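Local coordinates for protein probable oxidoreductase (Mycobacterium abscessus, PDB 4EYE) that probably catalyses a nicotinamide-dependent oxidation or reduction as a quinone oxidoreductase-like member of the medium-chain dehydrogenase superfamily, at residues H145-A150 with T174-I179; A152-L157 with S277-A282; T162-G167 with K186-V191; D229-P234 with V244-S249. All coordinates share one frame; numbering follows the deposited sequence.

Interaction 1: H145-A150 with T174-I179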
loop_
_atom_site.group_PDB
_atom_site.type_symbol
_atom_site.label_atom_id
_atom_site.label_comp_id
_atom_site.label_asym_id
_atom_site.label_seq_id
_atom_site.Cartn_x
_atom_site.Cartn_y
_atom_site.Cartn_z
ATOM N N HIS A 145 -2.576 0.253 5.942
ATOM C CA HIS A 145 -2.202 1.008 7.125
ATOM C C HIS A 145 -2.028 2.456 6.798
ATOM O O HIS A 145 -2.417 3.298 7.579
ATOM C CB HIS A 145 -0.897 0.478 7.775
ATOM C CG HIS A 145 -1.100 -0.737 8.582
ATOM N ND1 HIS A 145 -1.276 -0.698 9.913
ATOM C CD2 HIS A 145 -1.205 -2.082 8.209
ATOM C CE1 HIS A 145 -1.490 -1.932 10.349
ATOM N NE2 HIS A 145 -1.444 -2.768 9.313
ATOM N N THR A 146 -1.460 2.759 5.625
ATOM C CA THR A 146 -1.336 4.133 5.170
ATOM C C THR A 146 -2.702 4.832 5.066
ATOM O O THR A 146 -2.872 5.943 5.559
ATOM C CB THR A 146 -0.624 4.216 3.808
ATOM O OG1 THR A 146 0.679 3.670 3.930
ATOM C CG2 THR A 146 -0.515 5.654 3.324
ATOM N N MET A 147 -3.650 4.156 4.436
ATOM C CA MET A 147 -4.967 4.718 4.208
ATOM C C MET A 147 -5.838 4.736 5.466
ATOM O O MET A 147 -6.574 5.695 5.647
ATOM C CB MET A 147 -5.671 4.096 2.986
ATOM C CG MET A 147 -5.082 4.519 1.614
ATOM S SD MET A 147 -4.888 6.335 1.420
ATOM C CE MET A 147 -6.525 6.916 1.868
ATOM N N TYR A 148 -5.670 3.777 6.385
ATOM C CA TYR A 148 -6.355 3.845 7.690
ATOM C C TYR A 148 -5.892 5.104 8.435
ATOM O O TYR A 148 -6.710 5.903 8.894
ATOM C CB TYR A 148 -6.123 2.619 8.570
ATOM C CG TYR A 148 -7.102 2.565 9.718
ATOM C CD1 TYR A 148 -8.294 1.855 9.597
ATOM C CD2 TYR A 148 -6.865 3.248 10.885
ATOM C CE1 TYR A 148 -9.227 1.825 10.612
ATOM C CE2 TYR A 148 -7.797 3.241 11.917
ATOM C CZ TYR A 148 -8.972 2.492 11.765
ATOM O OH TYR A 148 -9.884 2.471 12.770
ATOM N N PHE A 149 -4.583 5.244 8.570
ATOM C CA PHE A 149 -3.976 6.451 9.110
ATOM C C PHE A 149 -4.443 7.736 8.423
ATOM O O PHE A 149 -4.828 8.674 9.098
ATOM C CB PHE A 149 -2.463 6.320 8.984
ATOM C CG PHE A 149 -1.704 7.594 9.225
ATOM C CD1 PHE A 149 -1.616 8.148 10.512
ATOM C CD2 PHE A 149 -1.002 8.184 8.201
ATOM C CE1 PHE A 149 -0.857 9.283 10.744
ATOM C CE2 PHE A 149 -0.243 9.343 8.427
ATOM C CZ PHE A 149 -0.166 9.880 9.695
ATOM N N ALA A 150 -4.414 7.768 7.088
ATOM C CA ALA A 150 -4.856 8.948 6.335
ATOM C C ALA A 150 -6.273 9.338 6.686
ATOM O O ALA A 150 -6.590 10.529 6.871
ATOM C CB ALA A 150 -4.785 8.707 4.799
ATOM N N THR A 174 -7.015 1.461 -4.321
ATOM C CA THR A 174 -7.858 0.347 -3.948
ATOM C C THR A 174 -8.117 0.268 -2.439
ATOM O O THR A 174 -9.282 0.139 -2.009
ATOM C CB THR A 174 -7.217 -0.984 -4.425
ATOM O OG1 THR A 174 -7.097 -0.912 -5.854
ATOM C CG2 THR A 174 -8.068 -2.181 -4.043
ATOM N N ALA A 175 -7.037 0.398 -1.654
ATOM C CA ALA A 175 -7.170 0.509 -0.218
ATOM C C ALA A 175 -8.026 1.726 0.168
ATOM O O ALA A 175 -8.848 1.674 1.082
ATOM C CB ALA A 175 -5.786 0.566 0.461
ATOM N N ALA A 176 -7.848 2.805 -0.561
ATOM C CA ALA A 176 -8.573 4.078 -0.261
ATOM C C ALA A 176 -10.081 3.892 -0.483
ATOM O O ALA A 176 -10.888 4.339 0.343
ATOM C CB ALA A 176 -8.019 5.200 -1.142
ATOM N N ILE A 177 -10.442 3.115 -1.511
ATOM C CA ILE A 177 -11.833 2.776 -1.761
ATOM C C ILE A 177 -12.402 1.870 -0.655
ATOM O O ILE A 177 -13.473 2.160 -0.101
ATOM C CB ILE A 177 -12.042 2.037 -3.115
ATOM C CG1 ILE A 177 -11.654 2.955 -4.284
ATOM C CG2 ILE A 177 -13.527 1.640 -3.321
ATOM C CD1 ILE A 177 -11.602 2.233 -5.611
ATOM N N GLN A 178 -11.732 0.751 -0.385
ATOM C CA GLN A 178 -12.334 -0.263 0.465
ATOM C C GLN A 178 -12.418 0.252 1.896
ATOM O O GLN A 178 -13.425 0.036 2.575
ATOM C CB GLN A 178 -11.521 -1.561 0.444
ATOM C CG GLN A 178 -11.545 -2.306 -0.873
ATOM C CD GLN A 178 -11.030 -3.709 -0.690
ATOM O OE1 GLN A 178 -9.887 -3.911 -0.212
ATOM N NE2 GLN A 178 -11.850 -4.679 -0.993
ATOM N N ILE A 179 -11.402 0.962 2.348
ATOM C CA ILE A 179 -11.445 1.514 3.679
ATOM C C ILE A 179 -12.524 2.620 3.841
ATOM O O ILE A 179 -13.193 2.682 4.867
ATOM C CB ILE A 179 -10.089 2.012 4.166
ATOM C CG1 ILE A 179 -9.109 0.823 4.254
ATOM C CG2 ILE A 179 -10.253 2.727 5.535
ATOM C CD1 ILE A 179 -7.662 1.156 4.528
#
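The backbone N of Ile179 bonds to Ala175 O at 2.9 Å, one helical turn back, and this turn sets the side chains of both residues toward Met147 on the facing helix. No hydrogen bond crosses between 145-150 and 174-179; the contact is made by aliphatic carbons, with one methyl against a backbone N. Met147 carries most of it. Bends at chi2 (-50°) and chi3 (-51°) curl its chain back instead of letting it extend, so the terminal methyl lies over Ala176, with CE 3.8 Å from Ala176 CB. Nearer the backbone, Met147 CG lies 4.2 Å from Ala175 CB, so the bent chain packs against two alanines.

Helix 171-182 is the first helix after strand 162-165 in the Rossmann-type nucleotide-binding domain, and helix 143-154 packs against it with the short axes 9.0 Å apart and inclined at 52°. Where they meet, Ile179 reaches across with the end of its longer branch: its CD1 touches Met147 CB at 3.9 Å and rests 3.8 Å from Tyr148 N, against the backbone of the opposing helix. Outside the pair, Leu301 of helix 293-306 packs on Ile179, and Ala176 O accepts a hydrogen bond from the hydroxyl of Tyr151, one turn beyond Met147, which adds a polar link between the two helices next to the apolar one. The layer beneath is the parallel sheet: Met147 CE lies 3.8 Å from Val232 CG2, and Ala176 CB is equally close to Val165 CG1.

Interaction 2: A152-L157 with S277-A282; sequences ARRGQL and SLIGVA
Two nitrogens of Arg154 close on a single acceptor, the carbonyl oxygen of Gly280: NE at 2.8 Å and NH2 at 2.9 Å from Gly280 O. The approach is side-on and the oxygen lies within a few degrees of the guanidinium plane. NE meets it almost head-on to the carbonyl, whereas NH2 comes in the carbonyl plane onto a lone pair. The N-H...O angles, 151° and 141°, are both bent, as expected when one atom serves two donors. Over one face of the guanidinium, toward its rim, sits Ile279 CG2, 3.4 Å from Arg154 NH2. The other branch of Ile279 runs to Gly155, with CD1 4.2 Å from Gly155 CA.

Arg154 comes from helix 143-154, and bends at chi2 and chi3 turn its chain back across strand 277-280, an outermost strand of this chain's parallel Rossmann-type sheet. Phe149, five residues earlier, packs on Arg154 and on Val281, while Gly155 O is held by Arg252 NH2 from the adjoining strand. Accepting two N-H groups at the last residue of strand 277-280, the Gly280 carbonyl is probably polarised by the positive charge, and the in-plane grip together with the methyl above restricts rotation of the guanidinium.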
loop_
_atom_site.group_PDB
_atom_site.type_symbol
_atom_site.label_atom_id
_atom_site.label_comp_id
_atom_site.label_asym_id
_atom_site.label_seq_id
_atom_site.Cartn_x
_atom_site.Cartn_y
_atom_site.Cartn_z
ATOM N N ALA A 152 -8.329 8.031 9.354
ATOM C CA ALA A 152 -8.693 8.105 10.765
ATOM C C ALA A 152 -7.968 9.227 11.470
ATOM O O ALA A 152 -8.580 9.934 12.261
ATOM C CB ALA A 152 -8.406 6.793 11.438
ATOM N N ARG A 153 -6.675 9.403 11.214
ATOM C CA ARG A 153 -5.886 10.349 11.963
ATOM C C ARG A 153 -5.743 11.695 11.265
ATOM O O ARG A 153 -5.934 12.741 11.874
ATOM C CB ARG A 153 -4.507 9.773 12.265
ATOM C CG ARG A 153 -3.595 10.700 13.055
ATOM C CD ARG A 153 -3.905 10.698 14.548
ATOM N NE ARG A 153 -2.815 11.349 15.283
ATOM C CZ ARG A 153 -2.407 11.010 16.493
ATOM N NH1 ARG A 153 -2.952 9.976 17.142
ATOM N NH2 ARG A 153 -1.425 11.673 17.053
ATOM N N ARG A 154 -5.425 11.680 9.979
ATOM C CA ARG A 154 -5.090 12.919 9.294
ATOM C C ARG A 154 -6.306 13.661 8.792
ATOM O O ARG A 154 -6.468 14.861 9.060
ATOM C CB ARG A 154 -4.142 12.651 8.137
ATOM C CG ARG A 154 -2.782 12.146 8.565
ATOM C CD ARG A 154 -1.982 13.135 9.413
ATOM N NE ARG A 154 -1.640 14.307 8.656
ATOM C CZ ARG A 154 -1.940 15.565 8.986
ATOM N NH1 ARG A 154 -2.513 15.862 10.132
ATOM N NH2 ARG A 154 -1.609 16.543 8.138
ATOM N N GLY A 155 -7.162 12.954 8.057
ATOM C CA GLY A 155 -8.301 13.589 7.400
ATOM C C GLY A 155 -9.608 13.547 8.187
ATOM O O GLY A 155 -10.565 14.249 7.827
ATOM N N GLN A 156 -9.629 12.778 9.278
ATOM C CA GLN A 156 -10.816 12.579 10.080
ATOM C C GLN A 156 -12.102 12.329 9.245
ATOM O O GLN A 156 -13.114 13.039 9.402
ATOM C CB GLN A 156 -11.007 13.736 11.064
ATOM C CG GLN A 156 -9.867 13.847 12.079
ATOM C CD GLN A 156 -10.036 15.015 13.035
ATOM O OE1 GLN A 156 -10.798 14.935 14.001
ATOM N NE2 GLN A 156 -9.304 16.111 12.786
ATOM N N LEU A 157 -12.055 11.297 8.405
ATOM C CA LEU A 157 -13.201 10.902 7.591
ATOM C C LEU A 157 -14.385 10.557 8.472
ATOM O O LEU A 157 -14.215 9.981 9.525
ATOM C CB LEU A 157 -12.847 9.690 6.738
ATOM C CG LEU A 157 -13.966 9.181 5.816
ATOM C CD1 LEU A 157 -14.526 10.234 4.864
ATOM C CD2 LEU A 157 -13.496 7.938 5.050
ATOM N N SER A 277 -8.462 22.497 2.732
ATOM C CA SER A 277 -7.202 22.145 3.359
ATOM C C SER A 277 -6.399 21.142 2.535
ATOM O O SER A 277 -6.950 20.191 2.001
ATOM C CB SER A 277 -7.461 21.531 4.743
ATOM O OG SER A 277 -8.036 22.470 5.611
ATOM N N LEU A 278 -5.093 21.352 2.470
ATOM C CA LEU A 278 -4.159 20.381 1.947
ATOM C C LEU A 278 -3.537 19.680 3.126
ATOM O O LEU A 278 -2.824 20.315 3.915
ATOM C CB LEU A 278 -3.019 21.057 1.169
ATOM N N ILE A 279 -3.764 18.364 3.207
ATOM C CA ILE A 279 -3.407 17.557 4.376
ATOM C C ILE A 279 -2.262 16.616 3.987
ATOM O O ILE A 279 -2.415 15.698 3.175
ATOM C CB ILE A 279 -4.637 16.800 4.899
ATOM C CG1 ILE A 279 -5.702 17.821 5.340
ATOM C CG2 ILE A 279 -4.266 15.854 6.053
ATOM C CD1 ILE A 279 -7.016 17.173 5.656
ATOM N N GLY A 280 -1.087 16.889 4.539
ATOM C CA GLY A 280 0.078 16.058 4.275
ATOM C C GLY A 280 -0.116 14.744 4.991
ATOM O O GLY A 280 -0.581 14.725 6.114
ATOM N N VAL A 281 0.201 13.663 4.297
ATOM C CA VAL A 281 0.110 12.317 4.811
ATOM C C VAL A 281 1.480 11.670 4.583
ATOM O O VAL A 281 1.867 11.424 3.449
ATOM C CB VAL A 281 -0.978 11.493 4.085
ATOM C CG1 VAL A 281 -1.035 10.064 4.649
ATOM C CG2 VAL A 281 -2.362 12.173 4.161
ATOM N N ALA A 282 2.202 11.391 5.659
ATOM C CA ALA A 282 3.530 10.771 5.589
ATOM C C ALA A 282 3.554 9.723 6.690
ATOM O O ALA A 282 3.928 10.010 7.804
ATOM C CB ALA A 282 4.661 11.822 5.800
#

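Interaction 3: T162-G167 with K186-V191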
loop_
_atom_site.group_PDB
_atom_site.type_symbol
_atom_site.label_atom_id
_atom_site.label_comp_id
_atom_site.label_asym_id
_atom_site.label_seq_id
_atom_site.Cartn_x
_atom_site.Cartn_y
_atom_site.Cartn_z
ATOM N N THR A 162 -18.475 12.206 1.352
ATOM C CA THR A 162 -18.131 11.727 0.049
ATOM C C THR A 162 -16.656 11.905 -0.229
ATOM O O THR A 162 -16.128 13.023 -0.059
ATOM C CB THR A 162 -18.925 12.454 -1.046
ATOM O OG1 THR A 162 -20.291 12.178 -0.854
ATOM C CG2 THR A 162 -18.489 11.955 -2.429
ATOM N N VAL A 163 -16.013 10.826 -0.689
ATOM C CA VAL A 163 -14.579 10.808 -0.943
ATOM C C VAL A 163 -14.327 10.594 -2.414
ATOM O O VAL A 163 -14.912 9.702 -3.029
ATOM C CB VAL A 163 -13.884 9.702 -0.116
ATOM C CG1 VAL A 163 -12.355 9.663 -0.372
ATOM C CG2 VAL A 163 -14.179 9.913 1.366
ATOM N N LEU A 164 -13.481 11.451 -2.983
ATOM C CA LEU A 164 -13.003 11.294 -4.326
ATOM C C LEU A 164 -11.655 10.589 -4.225
ATOM O O LEU A 164 -10.732 11.122 -3.597
ATOM C CB LEU A 164 -12.792 12.638 -5.030
ATOM C CG LEU A 164 -12.122 12.600 -6.408
ATOM C CD1 LEU A 164 -13.117 11.910 -7.326
ATOM C CD2 LEU A 164 -11.730 13.999 -6.920
ATOM N N VAL A 165 -11.543 9.447 -4.884
ATOM C CA VAL A 165 -10.287 8.697 -4.918
ATOM C C VAL A 165 -9.725 8.790 -6.334
ATOM O O VAL A 165 -10.356 8.351 -7.289
ATOM C CB VAL A 165 -10.432 7.211 -4.502
ATOM C CG1 VAL A 165 -9.062 6.509 -4.595
ATOM C CG2 VAL A 165 -11.015 7.071 -3.079
ATOM N N LEU A 166 -8.528 9.351 -6.444
ATOM C CA LEU A 166 -7.803 9.441 -7.721
ATOM C C LEU A 166 -6.850 8.246 -7.831
ATOM O O LEU A 166 -6.556 7.560 -6.829
ATOM C CB LEU A 166 -7.035 10.766 -7.779
ATOM C CG LEU A 166 -7.906 12.061 -7.755
ATOM C CD1 LEU A 166 -7.074 13.317 -7.611
ATOM C CD2 LEU A 166 -8.668 12.172 -9.053
ATOM N N GLY A 167 -6.350 7.990 -9.042
ATOM C CA GLY A 167 -5.461 6.809 -9.284
ATOM C C GLY A 167 -6.075 5.519 -8.723
ATOM O O GLY A 167 -5.408 4.709 -8.066
ATOM N N LYS A 186 -19.287 7.495 0.988
ATOM C CA LYS A 186 -19.545 7.314 -0.442
ATOM C C LYS A 186 -18.273 7.625 -1.194
ATOM O O LYS A 186 -17.546 8.540 -0.814
ATOM C CB LYS A 186 -20.669 8.239 -0.901
ATOM C CG LYS A 186 -21.059 8.099 -2.386
ATOM C CD LYS A 186 -22.314 8.934 -2.782
ATOM C CE LYS A 186 -22.558 8.871 -4.308
ATOM N NZ LYS A 186 -23.907 9.376 -4.726
ATOM N N VAL A 187 -18.004 6.829 -2.227
ATOM C CA VAL A 187 -16.775 6.909 -2.967
ATOM C C VAL A 187 -17.043 7.160 -4.449
ATOM O O VAL A 187 -17.738 6.396 -5.119
ATOM C CB VAL A 187 -15.895 5.622 -2.832
ATOM C CG1 VAL A 187 -14.681 5.731 -3.739
ATOM C CG2 VAL A 187 -15.426 5.399 -1.394
ATOM N N ILE A 188 -16.469 8.249 -4.940
ATOM C CA ILE A 188 -16.364 8.506 -6.366
ATOM C C ILE A 188 -14.910 8.219 -6.718
ATOM O O ILE A 188 -14.016 8.759 -6.061
ATOM C CB ILE A 188 -16.710 9.975 -6.712
ATOM C CG1 ILE A 188 -18.173 10.282 -6.375
ATOM C CG2 ILE A 188 -16.553 10.228 -8.211
ATOM C CD1 ILE A 188 -18.490 11.768 -6.310
ATOM N N ALA A 189 -14.687 7.367 -7.715
ATOM C CA ALA A 189 -13.359 7.007 -8.152
ATOM C C ALA A 189 -13.096 7.543 -9.547
ATOM O O ALA A 189 -13.973 7.442 -10.433
ATOM C CB ALA A 189 -13.227 5.501 -8.149
ATOM N N VAL A 190 -11.912 8.113 -9.750
ATOM C CA VAL A 190 -11.459 8.501 -11.093
ATOM C C VAL A 190 -10.320 7.583 -11.504
ATOM O O VAL A 190 -9.426 7.316 -10.694
ATOM C CB VAL A 190 -10.991 9.950 -11.140
ATOM C CG1 VAL A 190 -10.483 10.299 -12.546
ATOM C CG2 VAL A 190 -12.165 10.865 -10.788
ATOM N N VAL A 191 -10.404 7.042 -12.715
ATOM C CA VAL A 191 -9.370 6.159 -13.236
ATOM C C VAL A 191 -8.647 6.802 -14.420
ATOM O O VAL A 191 -9.282 7.244 -15.367
ATOM C CB VAL A 191 -9.932 4.789 -13.679
ATOM C CG1 VAL A 191 -10.464 3.995 -12.471
ATOM C CG2 VAL A 191 -10.984 4.930 -14.783
#
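Strands 162-165 and 186-191 are the two strands of a right-handed beta-alpha-beta crossover, with helix 171-182 between them. They run parallel and in register, Thr162 beside Lys186 through Val165 beside Ala189, with their short axes inclined at 22°. Four backbone hydrogen bonds join them. Val163 takes part twice, its N bonding to Lys186 O at 2.8 Å and its O receiving Ile188 N at 2.9 Å; Val165 repeats the pattern with Ile188 O and Val190 N. Between these bonds, CA-H...O contacts fill in, the shortest from Leu164 CA to Ile188 O at 3.2 Å.

This is the opening unit of the Rossmann-type nucleotide-binding fold, and the chain leaves the first strand through Gly167, whose positive phi begins the glycine-rich turn that in relatives passes beside the cofactor's diphosphate. The two sheet faces are filled differently. On the face bearing Thr162, Leu164 and Ile188, chi1 of 173° together with chi2 of 67° brings Leu164 CD1 toward the neighbouring strand; that methyl lies 3.7 Å from Val190 CG2 and also meets Ile188 CG2. Thr162 CG2 reaches Ile188 CD1 at 3.9 Å, and Trp215 of helix 215-222 covers Leu164, Leu166 and Val190. On the face of Val163, Val165 and Val187, the branched chains cross at 4.0 Å between Val165 CG2 and Val187 CG1, and Ile177 and Ala180 of the crossover helix lie over Val187. Beyond the strand end, Leu166 CD2 runs alongside Val190 and approaches its CB to 3.8 Å.

Interaction 4: D229-P234 with V244-S249; sequences DMVVDP and VRTLAS
Strand 230-233 and the short extended piece 247-248 do not pair as strands: their backbones come nearest at Asp229 and Ala248, 5.5 Å between CA atoms, and no hydrogen bond joins the two segments. The chain turns a corner at Asp229 and again at Ser249. Between them helix 240-245 makes the beta-alpha-beta crossover of the Rossmann-type domain that leads from strand 228-233 to its parallel neighbour 251-255, and 244-249 is the descent from that helix into the next strand. Within 244-249, Leu247 N bonds to Val244 O at 3.0 Å.

Val231 points from the strand into this descent. One of its methyls does the work: CG2 lies 3.6 Å from Thr246 OG1 and 3.7 Å from Leu247 CD2, the valine chain standing roughly at a right angle to both. With chi1 at 70°, Thr246 OG1 is set between its own backbone N and carbonyl carbon. From there it bonds to Ala243 O, so the hydroxyl that faces the valine methyl is already bonded to the carbonyl three residues back. Trp215 and Val219 of helix 215-222 and Leu164 of the adjacent strand pack around Thr246.

Leu247 reaches over the strand backbone as well, its CD2 coming within 4.4 Å of Asp229 O, which accepts a hydrogen bond from Arg252 NH1. At the corner the carboxylate of Asp229 divides its roles: OD2 is bonded to Thr162 N, while OD1 comes nearest to Ala248, 4.3 Å from its CB.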
loop_
_atom_site.group_PDB
_atom_site.type_symbol
_atom_site.label_atom_id
_atom_site.label_comp_id
_atom_site.label_asym_id
_atom_site.label_seq_id
_atom_site.Cartn_x
_atom_site.Cartn_y
_atom_site.Cartn_z
ATOM N N ASP A 229 -16.203 15.976 0.009
ATOM C CA ASP A 229 -15.680 16.356 1.319
ATOM C C ASP A 229 -14.205 16.117 1.456
ATOM O O ASP A 229 -13.527 16.828 2.195
ATOM C CB ASP A 229 -16.403 15.577 2.376
ATOM C CG ASP A 229 -17.882 15.856 2.349
ATOM O OD1 ASP A 229 -18.238 17.034 2.549
ATOM O OD2 ASP A 229 -18.655 14.913 2.158
ATOM N N MET A 230 -13.725 15.116 0.731
ATOM C CA MET A 230 -12.350 14.686 0.795
ATOM C C MET A 230 -11.883 14.150 -0.531
ATOM O O MET A 230 -12.620 13.473 -1.244
ATOM C CB MET A 230 -12.195 13.585 1.864
ATOM C CG MET A 230 -10.752 13.102 2.058
ATOM S SD MET A 230 -10.677 11.852 3.371
ATOM C CE MET A 230 -11.183 12.847 4.779
ATOM N N VAL A 231 -10.631 14.434 -0.849
ATOM C CA VAL A 231 -10.003 13.896 -2.023
ATOM C C VAL A 231 -8.790 13.108 -1.552
ATOM O O VAL A 231 -8.020 13.591 -0.711
ATOM C CB VAL A 231 -9.582 15.015 -3.019
ATOM C CG1 VAL A 231 -8.642 14.456 -4.073
ATOM C CG2 VAL A 231 -10.791 15.709 -3.639
ATOM N N VAL A 232 -8.604 11.903 -2.091
ATOM C CA VAL A 232 -7.367 11.137 -1.918
ATOM C C VAL A 232 -6.578 11.176 -3.205
ATOM O O VAL A 232 -7.054 10.755 -4.276
ATOM C CB VAL A 232 -7.642 9.687 -1.478
ATOM C CG1 VAL A 232 -6.329 8.863 -1.446
ATOM C CG2 VAL A 232 -8.323 9.688 -0.099
ATOM N N ASP A 233 -5.376 11.712 -3.118
ATOM C CA ASP A 233 -4.541 11.910 -4.298
ATOM C C ASP A 233 -3.185 11.233 -4.165
ATOM O O ASP A 233 -2.298 11.779 -3.509
ATOM C CB ASP A 233 -4.331 13.408 -4.538
ATOM C CG ASP A 233 -3.500 13.673 -5.783
ATOM O OD1 ASP A 233 -3.300 12.732 -6.599
ATOM O OD2 ASP A 233 -3.032 14.821 -5.932
ATOM N N PRO A 234 -3.032 10.022 -4.746
ATOM C CA PRO A 234 -1.751 9.326 -4.747
ATOM C C PRO A 234 -0.957 9.567 -6.037
ATOM O O PRO A 234 0.095 8.964 -6.220
ATOM C CB PRO A 234 -2.167 7.852 -4.657
ATOM C CG PRO A 234 -3.506 7.783 -5.283
ATOM C CD PRO A 234 -4.056 9.196 -5.403
ATOM N N VAL A 244 -8.495 20.034 -6.619
ATOM C CA VAL A 244 -8.906 21.075 -5.689
ATOM C C VAL A 244 -10.270 21.626 -6.070
ATOM O O VAL A 244 -11.126 21.815 -5.204
ATOM C CB VAL A 244 -7.826 22.179 -5.611
ATOM C CG1 VAL A 244 -8.254 23.326 -4.696
ATOM C CG2 VAL A 244 -6.522 21.585 -5.115
ATOM N N ARG A 245 -10.510 21.801 -7.369
ATOM C CA ARG A 245 -11.793 22.306 -7.872
ATOM C C ARG A 245 -12.994 21.454 -7.505
ATOM O O ARG A 245 -14.134 21.932 -7.536
ATOM C CB ARG A 245 -11.771 22.470 -9.417
ATOM C CG ARG A 245 -11.389 23.868 -9.901
ATOM C CD ARG A 245 -10.988 23.932 -11.382
ATOM N NE ARG A 245 -12.103 23.765 -12.306
ATOM C CZ ARG A 245 -12.254 22.751 -13.162
ATOM N NH1 ARG A 245 -13.321 22.726 -13.961
ATOM N NH2 ARG A 245 -11.352 21.769 -13.251
ATOM N N THR A 246 -12.771 20.179 -7.189
ATOM C CA THR A 246 -13.910 19.320 -6.846
ATOM C C THR A 246 -14.330 19.468 -5.369
ATOM O O THR A 246 -15.318 18.882 -4.947
ATOM C CB THR A 246 -13.606 17.826 -7.167
ATOM O OG1 THR A 246 -12.627 17.331 -6.257
ATOM C CG2 THR A 246 -13.100 17.652 -8.627
ATOM N N LEU A 247 -13.580 20.233 -4.585
ATOM C CA LEU A 247 -13.754 20.202 -3.121
ATOM C C LEU A 247 -14.923 21.042 -2.644
ATOM O O LEU A 247 -15.149 22.149 -3.144
ATOM C CB LEU A 247 -12.498 20.689 -2.421
ATOM C CG LEU A 247 -11.350 19.701 -2.368
ATOM C CD1 LEU A 247 -10.100 20.464 -1.926
ATOM C CD2 LEU A 247 -11.678 18.541 -1.433
ATOM N N ALA A 248 -15.663 20.506 -1.677
ATOM C CA ALA A 248 -16.703 21.268 -0.994
ATOM C C ALA A 248 -16.048 22.311 -0.130
ATOM O O ALA A 248 -14.818 22.288 0.101
ATOM C CB ALA A 248 -17.554 20.356 -0.130
ATOM N N SER A 249 -16.887 23.203 0.389
ATOM C CA SER A 249 -16.477 24.073 1.473
ATOM C C SER A 249 -15.945 23.244 2.629
ATOM O O SER A 249 -16.556 22.278 3.021
ATOM C CB SER A 249 -17.653 24.938 1.962
ATOM O OG SER A 249 -17.305 25.570 3.188
#

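How the interactions relate
All four contacts belong to the Rossmann-type domain and follow its layers. Interaction 3 lies within the parallel sheet and is the one contact with backbone-to-backbone bonds across its segments; interaction 4 adjoins it, with strands 162-165 and 228-233 hydrogen-bonded neighbours through Leu164. Interaction 1 is a buried helix-helix contact lying on the same sheet, without a polar bond between its segments. Interaction 2 shares helix 143-154 with it, but sits at the surface on an outermost strand, and there a charged side chain bonds to a carbonyl. Interaction 4, though largely buried, has neither a hydrogen bond nor a salt bridge across it, relying on methyl packing around a locally bonded hydroxyl.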